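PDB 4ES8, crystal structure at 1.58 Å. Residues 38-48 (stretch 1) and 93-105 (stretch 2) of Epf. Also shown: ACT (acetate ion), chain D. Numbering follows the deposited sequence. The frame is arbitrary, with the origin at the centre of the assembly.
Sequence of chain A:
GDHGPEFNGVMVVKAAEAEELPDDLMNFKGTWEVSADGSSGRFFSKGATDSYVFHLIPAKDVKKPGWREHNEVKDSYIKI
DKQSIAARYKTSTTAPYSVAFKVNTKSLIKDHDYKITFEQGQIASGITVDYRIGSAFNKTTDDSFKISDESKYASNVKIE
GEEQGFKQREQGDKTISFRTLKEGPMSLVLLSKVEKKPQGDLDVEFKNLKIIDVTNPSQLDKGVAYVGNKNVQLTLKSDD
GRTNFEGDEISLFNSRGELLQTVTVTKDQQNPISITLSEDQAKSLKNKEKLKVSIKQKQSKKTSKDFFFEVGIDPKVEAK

Stretch 1, residues 38-48: GSSGRFFSKGA
Stretch 2 93-105: TTAPYSVAFKVNT

Antiparallel strands join by a backbone ladder, and side-chain shape then decides how each face closes; two segments of Epf illustrate the principle. Strand 41-46 and the strand beginning at Tyr-97 run at 160°, their axes approaching to 4.5 Å, both with extended backbones (phi/psi -142/168 at Phe-43, -131/145 at Ala-100). Gly-41, Phe-43 and Ser-45 occupy the hydrogen-bonded positions opposite Lys-102, Ala-100 and Ser-98. Each pair closes a ring: Gly-41 N to Lys-102 O 2.8 Å and Lys-102 N to Gly-41 O 3.0 Å; Phe-43 N to Ala-100 O 2.8 Å and Ala-100 N to Phe-43 O 2.9 Å; Ser-45 N to Ser-98 O 2.8 Å and Ser-98 N to Ser-45 O 3.2 Å. Between rungs, Phe-44 CA lies 3.1 Å from Ser-98 O.

On the face of these pairs, the bump is Phe-43 (chi1 m, chi2 87°). The CE1 corner of its ring reaches in beside Gly-41, 3.8 Å from Gly-41 CA, into the space a side chain would take: a CB there would stand 2.7 Å from Phe-43 CE1. That same CE1 meets Lys-102 CG at 3.7 Å; the lysine (m, t, t, t) offers its aliphatic stem while its end leads away. Small Ala-100 faces Phe-43, CB to CB 4.5 Å.

On the other face, Phe-44 (p) packs CD2 against Tyr-97 CE1 (chi1 t) at 3.8 Å, and Lys-46 CG borders the tyrosine ring edge, 4.0 Å from CD1. Arg-42 (p, t, t) extends away to grip acetate, NH1 to OXT 2.8 Å and NH2 to O 2.9 Å.

A type II turn, Ser-45 to Ala-48, ends the ladder. Gly-47 takes phi/psi 82/-1, where a CB would be jammed against the carbonyl O of Lys-46, so these angles call for glycine; its N makes a weak 2.8 Å hydrogen bond to Pro-96 O. Ala-48 CB then rests 4.1 Å from CB of cis Pro-96. At the opposite end, one water links Ser-39 O (2.8 Å), Ser-40 OG (2.9 Å) and Asn-104 N (3.0 Å). Altogether 763 Å² is buried.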

ATOM      1  N   GLY A  38      -5.979  14.970   3.092  1.00 13.54           N
ATOM      2  CA  GLY A  38      -5.726  14.066   4.208  1.00 12.19           C
ATOM      3  C   GLY A  38      -6.909  13.854   5.133  1.00 12.79           C
ATOM      4  O   GLY A  38      -6.720  13.324   6.236  1.00 11.89           O
ATOM      5  N   SER A  39      -8.133  14.260   4.724  1.00  9.47           N
ATOM      6  CA  SER A  39      -9.301  13.960   5.570  1.00  8.33           C
ATOM      7  C   SER A  39      -9.566  12.444   5.578  1.00  9.81           C
ATOM      8  O   SER A  39      -9.103  11.730   4.677  1.00  8.38           O
ATOM      9  CB  SER A  39     -10.555  14.692   5.082  1.00  8.06           C
ATOM     10  OG  SER A  39     -10.849  14.291   3.750  1.00 12.56           O
ATOM     11  N   SER A  40     -10.287  11.970   6.613  1.00  7.87           N
ATOM     12  CA  SER A  40     -10.581  10.546   6.710  1.00  6.50           C
ATOM     13  C   SER A  40     -12.067  10.294   6.511  1.00  7.20           C
ATOM     14  O   SER A  40     -12.878  11.162   6.841  1.00  7.43           O
ATOM     15  CB  SER A  40     -10.137   9.997   8.067  1.00  8.22           C
ATOM     16  OG  SER A  40      -8.736  10.137   8.222  1.00  8.95           O
ATOM     17  N   GLY A  41     -12.400   9.115   5.969  1.00  6.63           N
ATOM     18  CA  GLY A  41     -13.785   8.701   5.773  1.00  6.08           C
ATOM     19  C   GLY A  41     -14.389   8.186   7.066  1.00  8.82           C
ATOM     20  O   GLY A  41     -13.684   7.687   7.958  1.00  7.79           O
ATOM     21  N   ARG A  42     -15.710   8.268   7.151  1.00  6.62           N
ATOM     22  CA  ARG A  42     -16.460   7.901   8.341  1.00  5.30           C
ATOM     23  C   ARG A  42     -17.776   7.310   7.838  1.00  8.63           C
ATOM     24  O   ARG A  42     -18.452   7.918   7.007  1.00  7.10           O
ATOM     25  CB  ARG A  42     -16.667   9.139   9.246  1.00  4.56           C
ATOM     26  CG  ARG A  42     -17.011  10.403   8.439  1.00  7.36           C
ATOM     27  CD  ARG A  42     -17.141  11.606   9.358  1.00  6.86           C
ATOM     28  NE  ARG A  42     -16.917  12.836   8.603  1.00  7.73           N
ATOM     29  CZ  ARG A  42     -17.876  13.701   8.280  1.00 10.83           C
ATOM     30  NH1 ARG A  42     -19.151  13.439   8.581  1.00  8.74           N
ATOM     31  NH2 ARG A  42     -17.579  14.801   7.596  1.00  8.89           N
ATOM     32  N   PHE A  43     -18.077   6.081   8.264  1.00  5.11           N
ATOM     33  CA  PHE A  43     -19.223   5.352   7.711  1.00  4.20           C
ATOM     34  C   PHE A  43     -19.931   4.549   8.769  1.00  7.22           C
ATOM     35  O   PHE A  43     -19.359   4.304   9.835  1.00  7.30           O
ATOM     36  CB  PHE A  43     -18.697   4.346   6.660  1.00  6.34           C
ATOM     37  CG  PHE A  43     -17.882   4.939   5.533  1.00  5.62           C
ATOM     38  CD1 PHE A  43     -16.506   5.132   5.673  1.00  6.48           C
ATOM     39  CD2 PHE A  43     -18.490   5.333   4.347  1.00  7.15           C
ATOM     40  CE1 PHE A  43     -15.745   5.686   4.632  1.00  7.23           C
ATOM     41  CE2 PHE A  43     -17.733   5.905   3.307  1.00  9.64           C
ATOM     42  CZ  PHE A  43     -16.365   6.078   3.456  1.00  8.32           C
ATOM     43  N   PHE A  44     -21.142   4.043   8.447  1.00  6.10           N
ATOM     44  CA  PHE A  44     -21.822   3.175   9.385  1.00  5.34           C
ATOM     45  C   PHE A  44     -22.656   2.175   8.638  1.00  8.47           C
ATOM     46  O   PHE A  44     -22.929   2.336   7.439  1.00  6.83           O
ATOM     47  CB  PHE A  44     -22.697   3.970  10.386  1.00  6.43           C
ATOM     48  CG  PHE A  44     -23.906   4.583   9.716  1.00  6.21           C
ATOM     49  CD1 PHE A  44     -23.800   5.784   9.017  1.00  7.99           C
ATOM     50  CD2 PHE A  44     -25.154   3.988   9.823  1.00  7.78           C
ATOM     51  CE1 PHE A  44     -24.926   6.358   8.391  1.00  8.29           C
ATOM     52  CE2 PHE A  44     -26.286   4.557   9.197  1.00  9.89           C
ATOM     53  CZ  PHE A  44     -26.158   5.739   8.493  1.00  8.07           C
ATOM     54  N   SER A  45     -23.080   1.144   9.364  1.00  5.97           N
ATOM     55  CA  SER A  45     -23.946   0.108   8.825  1.00  5.63           C
ATOM     56  C   SER A  45     -24.939  -0.353   9.870  1.00  9.12           C
ATOM     57  O   SER A  45     -24.558  -1.038  10.825  1.00  7.80           O
ATOM     58  CB  SER A  45     -23.128  -1.081   8.337  1.00  7.15           C
ATOM     59  OG  SER A  45     -23.991  -2.086   7.812  1.00  9.96           O
ATOM     60  N   LYS A  46     -26.209   0.045   9.730  1.00  6.61           N
ATOM     61  CA  LYS A  46     -27.220  -0.439  10.675  1.00  6.42           C
ATOM     62  C   LYS A  46     -27.436  -1.924  10.419  1.00 10.96           C
ATOM     63  O   LYS A  46     -27.523  -2.368   9.257  1.00 11.80           O
ATOM     64  CB  LYS A  46     -28.525   0.342  10.506  1.00  7.85           C
ATOM     65  CG  LYS A  46     -28.406   1.764  11.048  1.00  9.24           C
ATOM     66  CD  LYS A  46     -29.711   2.548  10.979  1.00  8.43           C
ATOM     67  CE  LYS A  46     -30.661   2.128  12.082  1.00 16.57           C
ATOM     68  NZ  LYS A  46     -30.063   2.382  13.440  1.00 17.88           N
ATOM     69  N   GLY A  47     -27.480  -2.704  11.499  1.00  8.64           N
ATOM     70  CA  GLY A  47     -27.575  -4.158  11.371  1.00  8.64           C
ATOM     71  C   GLY A  47     -26.233  -4.836  11.119  1.00 12.62           C
ATOM     72  O   GLY A  47     -26.180  -6.062  10.983  1.00 11.94           O
ATOM     73  N   ALA A  48     -25.126  -4.041  11.020  1.00  8.36           N
ATOM     74  CA  ALA A  48     -23.761  -4.506  10.741  1.00  8.52           C
ATOM     75  C   ALA A  48     -23.766  -5.485   9.535  1.00 10.63           C
ATOM     76  O   ALA A  48     -23.478  -6.685   9.655  1.00 10.47           O
ATOM     77  CB  ALA A  48     -23.129  -5.136  11.981  1.00  9.68           C
ATOM     78  N   THR A  93     -27.936   3.355  20.744  1.00 10.24           N
ATOM     79  CA  THR A  93     -27.603   2.571  19.547  1.00  9.32           C
ATOM     80  C   THR A  93     -28.555   1.398  19.392  1.00 14.47           C
ATOM     81  O   THR A  93     -28.829   0.709  20.376  1.00 13.52           O
ATOM     82  CB  THR A  93     -26.158   2.004  19.689  1.00 11.23           C
ATOM     83  OG1 THR A  93     -25.217   3.075  19.736  1.00 13.33           O
ATOM     84  CG2 THR A  93     -25.760   1.072  18.541  1.00 14.58           C
ATOM     85  N   THR A  94     -29.033   1.144  18.160  1.00 10.07           N
ATOM     86  CA  THR A  94     -29.812  -0.048  17.863  1.00 10.39           C
ATOM     87  C   THR A  94     -28.839  -1.090  17.374  1.00 14.67           C
ATOM     88  O   THR A  94     -28.249  -0.922  16.306  1.00 15.27           O
ATOM     89  CB  THR A  94     -30.923   0.233  16.838  1.00 17.63           C
ATOM     90  OG1 THR A  94     -31.800   1.232  17.362  1.00 17.63           O
ATOM     91  CG2 THR A  94     -31.716  -1.047  16.462  1.00 17.62           C
ATOM     92  N   ALA A  95     -28.676  -2.163  18.130  1.00 12.42           N
ATOM     93  CA  ALA A  95     -27.715  -3.186  17.779  1.00 11.63           C
ATOM     94  C   ALA A  95     -28.344  -4.328  16.989  1.00 14.49           C
ATOM     95  O   ALA A  95     -29.539  -4.596  17.178  1.00 16.65           O
ATOM     96  CB  ALA A  95     -27.053  -3.719  19.046  1.00 13.07           C
ATOM     97  N   PRO A  96     -27.569  -5.048  16.143  1.00 10.80           N
ATOM     98  CA  PRO A  96     -26.148  -4.800  15.813  1.00  9.32           C
ATOM     99  C   PRO A  96     -25.969  -3.522  14.993  1.00 10.15           C
ATOM    100  O   PRO A  96     -26.861  -3.114  14.237  1.00  8.84           O
ATOM    101  CB  PRO A  96     -25.719  -6.047  15.013  1.00 11.66           C
ATOM    102  CG  PRO A  96     -26.894  -7.012  15.066  1.00 18.22           C
ATOM    103  CD  PRO A  96     -28.108  -6.183  15.368  1.00 13.54           C
ATOM    104  N   TYR A  97     -24.814  -2.880  15.179  1.00  7.29           N
ATOM    105  CA  TYR A  97     -24.510  -1.613  14.521  1.00  6.21           C
ATOM    106  C   TYR A  97     -23.009  -1.483  14.386  1.00  9.19           C
ATOM    107  O   TYR A  97     -22.282  -1.857  15.310  1.00  8.74           O
ATOM    108  CB  TYR A  97     -25.087  -0.479  15.362  1.00  7.53           C
ATOM    109  CG  TYR A  97     -24.780   0.912  14.866  1.00  8.47           C
ATOM    110  CD1 TYR A  97     -25.492   1.467  13.810  1.00  9.34           C
ATOM    111  CD2 TYR A  97     -23.847   1.716  15.519  1.00  9.06           C
ATOM    112  CE1 TYR A  97     -25.255   2.774  13.387  1.00 10.12           C
ATOM    113  CE2 TYR A  97     -23.569   3.004  15.078  1.00  9.29           C
ATOM    114  CZ  TYR A  97     -24.285   3.533  14.016  1.00 12.60           C
ATOM    115  OH  TYR A  97     -24.066   4.824  13.597  1.00  8.94           O
ATOM    116  N   SER A  98     -22.546  -0.942  13.256  1.00  6.52           N
ATOM    117  CA  SER A  98     -21.119  -0.814  13.044  1.00  5.66           C
ATOM    118  C   SER A  98     -20.720   0.554  12.534  1.00  7.15           C
ATOM    119  O   SER A  98     -21.402   1.100  11.661  1.00  7.89           O
ATOM    120  CB  SER A  98     -20.638  -1.874  12.049  1.00  6.51           C
ATOM    121  OG  SER A  98     -19.297  -1.652  11.634  1.00  6.46           O
ATOM    122  N   VAL A  99     -19.587   1.072  13.047  1.00  6.09           N
ATOM    123  CA  VAL A  99     -18.958   2.306  12.546  1.00  6.44           C
ATOM    124  C   VAL A  99     -17.630   1.897  11.896  1.00  9.20           C
ATOM    125  O   VAL A  99     -16.890   1.087  12.462  1.00  9.07           O
ATOM    126  CB  VAL A  99     -18.737   3.352  13.671  1.00  9.26           C
ATOM    127  CG1 VAL A  99     -17.890   4.527  13.183  1.00  9.48           C
ATOM    128  CG2 VAL A  99     -20.070   3.840  14.229  1.00  9.43           C
ATOM    129  N   ALA A 100     -17.311   2.468  10.731  1.00  6.59           N
ATOM    130  CA  ALA A 100     -16.037   2.193  10.075  1.00  6.69           C
ATOM    131  C   ALA A 100     -15.393   3.488   9.680  1.00  7.96           C
ATOM    132  O   ALA A 100     -16.088   4.422   9.250  1.00  8.33           O
ATOM    133  CB  ALA A 100     -16.235   1.321   8.853  1.00  7.90           C
ATOM    134  N   PHE A 101     -14.067   3.525   9.767  1.00  4.39           N
ATOM    135  CA  PHE A 101     -13.285   4.651   9.276  1.00  3.47           C
ATOM    136  C   PHE A 101     -12.437   4.236   8.085  1.00  6.97           C
ATOM    137  O   PHE A 101     -11.990   3.088   8.003  1.00  6.80           O
ATOM    138  CB  PHE A 101     -12.353   5.178  10.377  1.00  4.66           C
ATOM    139  CG  PHE A 101     -13.111   5.591  11.617  1.00  6.14           C
ATOM    140  CD1 PHE A 101     -14.020   6.641  11.579  1.00  8.48           C
ATOM    141  CD2 PHE A 101     -12.890   4.948  12.832  1.00  7.26           C
ATOM    142  CE1 PHE A 101     -14.731   7.012  12.721  1.00  8.47           C
ATOM    143  CE2 PHE A 101     -13.591   5.325  13.969  1.00  9.17           C
ATOM    144  CZ  PHE A 101     -14.495   6.370  13.917  1.00  7.75           C
ATOM    145  N   LYS A 102     -12.170   5.173   7.173  1.00  5.36           N
ATOM    146  CA  LYS A 102     -11.209   4.937   6.112  1.00  4.80           C
ATOM    147  C   LYS A 102     -10.101   5.943   6.278  1.00  7.79           C
ATOM    148  O   LYS A 102     -10.352   7.160   6.246  1.00  8.01           O
ATOM    149  CB  LYS A 102     -11.844   5.037   4.704  1.00  7.99           C
ATOM    150  CG  LYS A 102     -12.561   3.759   4.301  1.00  7.18           C
ATOM    151  CD  LYS A 102     -13.029   3.832   2.835  1.00  8.00           C
ATOM    152  CE  LYS A 102     -13.304   2.466   2.288  1.00  8.74           C
ATOM    153  NZ  LYS A 102     -13.563   2.510   0.803  1.00  7.84           N
ATOM    154  N   VAL A 103      -8.885   5.453   6.493  1.00  6.40           N
ATOM    155  CA  VAL A 103      -7.698   6.316   6.568  1.00  5.88           C
ATOM    156  C   VAL A 103      -6.951   6.118   5.267  1.00  8.42           C
ATOM    157  O   VAL A 103      -6.536   4.997   4.916  1.00  7.29           O
ATOM    158  CB  VAL A 103      -6.838   6.032   7.798  1.00  8.96           C
ATOM    159  CG1 VAL A 103      -5.621   6.954   7.784  1.00 10.56           C
ATOM    160  CG2 VAL A 103      -7.643   6.270   9.071  1.00  8.45           C
ATOM    161  N   ASN A 104      -6.890   7.195   4.479  1.00  6.77           N
ATOM    162  CA  ASN A 104      -6.349   7.121   3.136  1.00  5.93           C
ATOM    163  C   ASN A 104      -4.831   7.038   3.062  1.00  8.24           C
ATOM    164  O   ASN A 104      -4.128   7.506   3.962  1.00  8.16           O
ATOM    165  CB  ASN A 104      -6.788   8.334   2.319  1.00  5.95           C
ATOM    166  CG  ASN A 104      -8.208   8.233   1.811  1.00 12.77           C
ATOM    167  OD1 ASN A 104      -8.918   7.237   2.014  1.00  9.80           O
ATOM    168  ND2 ASN A 104      -8.663   9.295   1.150  1.00 10.65           N
ATOM    169  N   THR A 105      -4.352   6.408   2.002  1.00  5.53           N
ATOM    170  CA  THR A 105      -2.942   6.411   1.643  1.00  6.13           C
ATOM    171  C   THR A 105      -2.722   7.416   0.518  1.00  9.37           C
ATOM    172  O   THR A 105      -3.683   7.859  -0.141  1.00 10.48           O
ATOM    173  CB  THR A 105      -2.471   5.012   1.159  1.00  8.16           C
ATOM    174  OG1 THR A 105      -2.990   4.772  -0.160  1.00  8.45           O
ATOM    175  CG2 THR A 105      -2.918   3.870   2.110  1.00  8.25           C
TER
HETATM  176  C   ACT D 502     -20.887  16.151   7.089  1.00 12.95           C
HETATM  177  O   ACT D 502     -19.785  16.310   6.521  1.00 10.81           O
HETATM  178  OXT ACT D 502     -21.223  15.194   7.808  1.00 10.21           O
HETATM  179  CH3 ACT D 502     -21.977  17.228   6.955  1.00 13.39           C
HETATM  180  O   HOH W   1      -7.292   9.875   5.742  1.00  7.84           O
HETATM  181  O   HOH W   2      -7.199  11.710   2.392  1.00 41.12           O
HETATM  182  O   HOH W   3     -28.689  -0.361  13.772  1.00 15.18           O
HETATM  183  O   HOH W   4     -32.485   2.491  14.969  1.00 37.98           O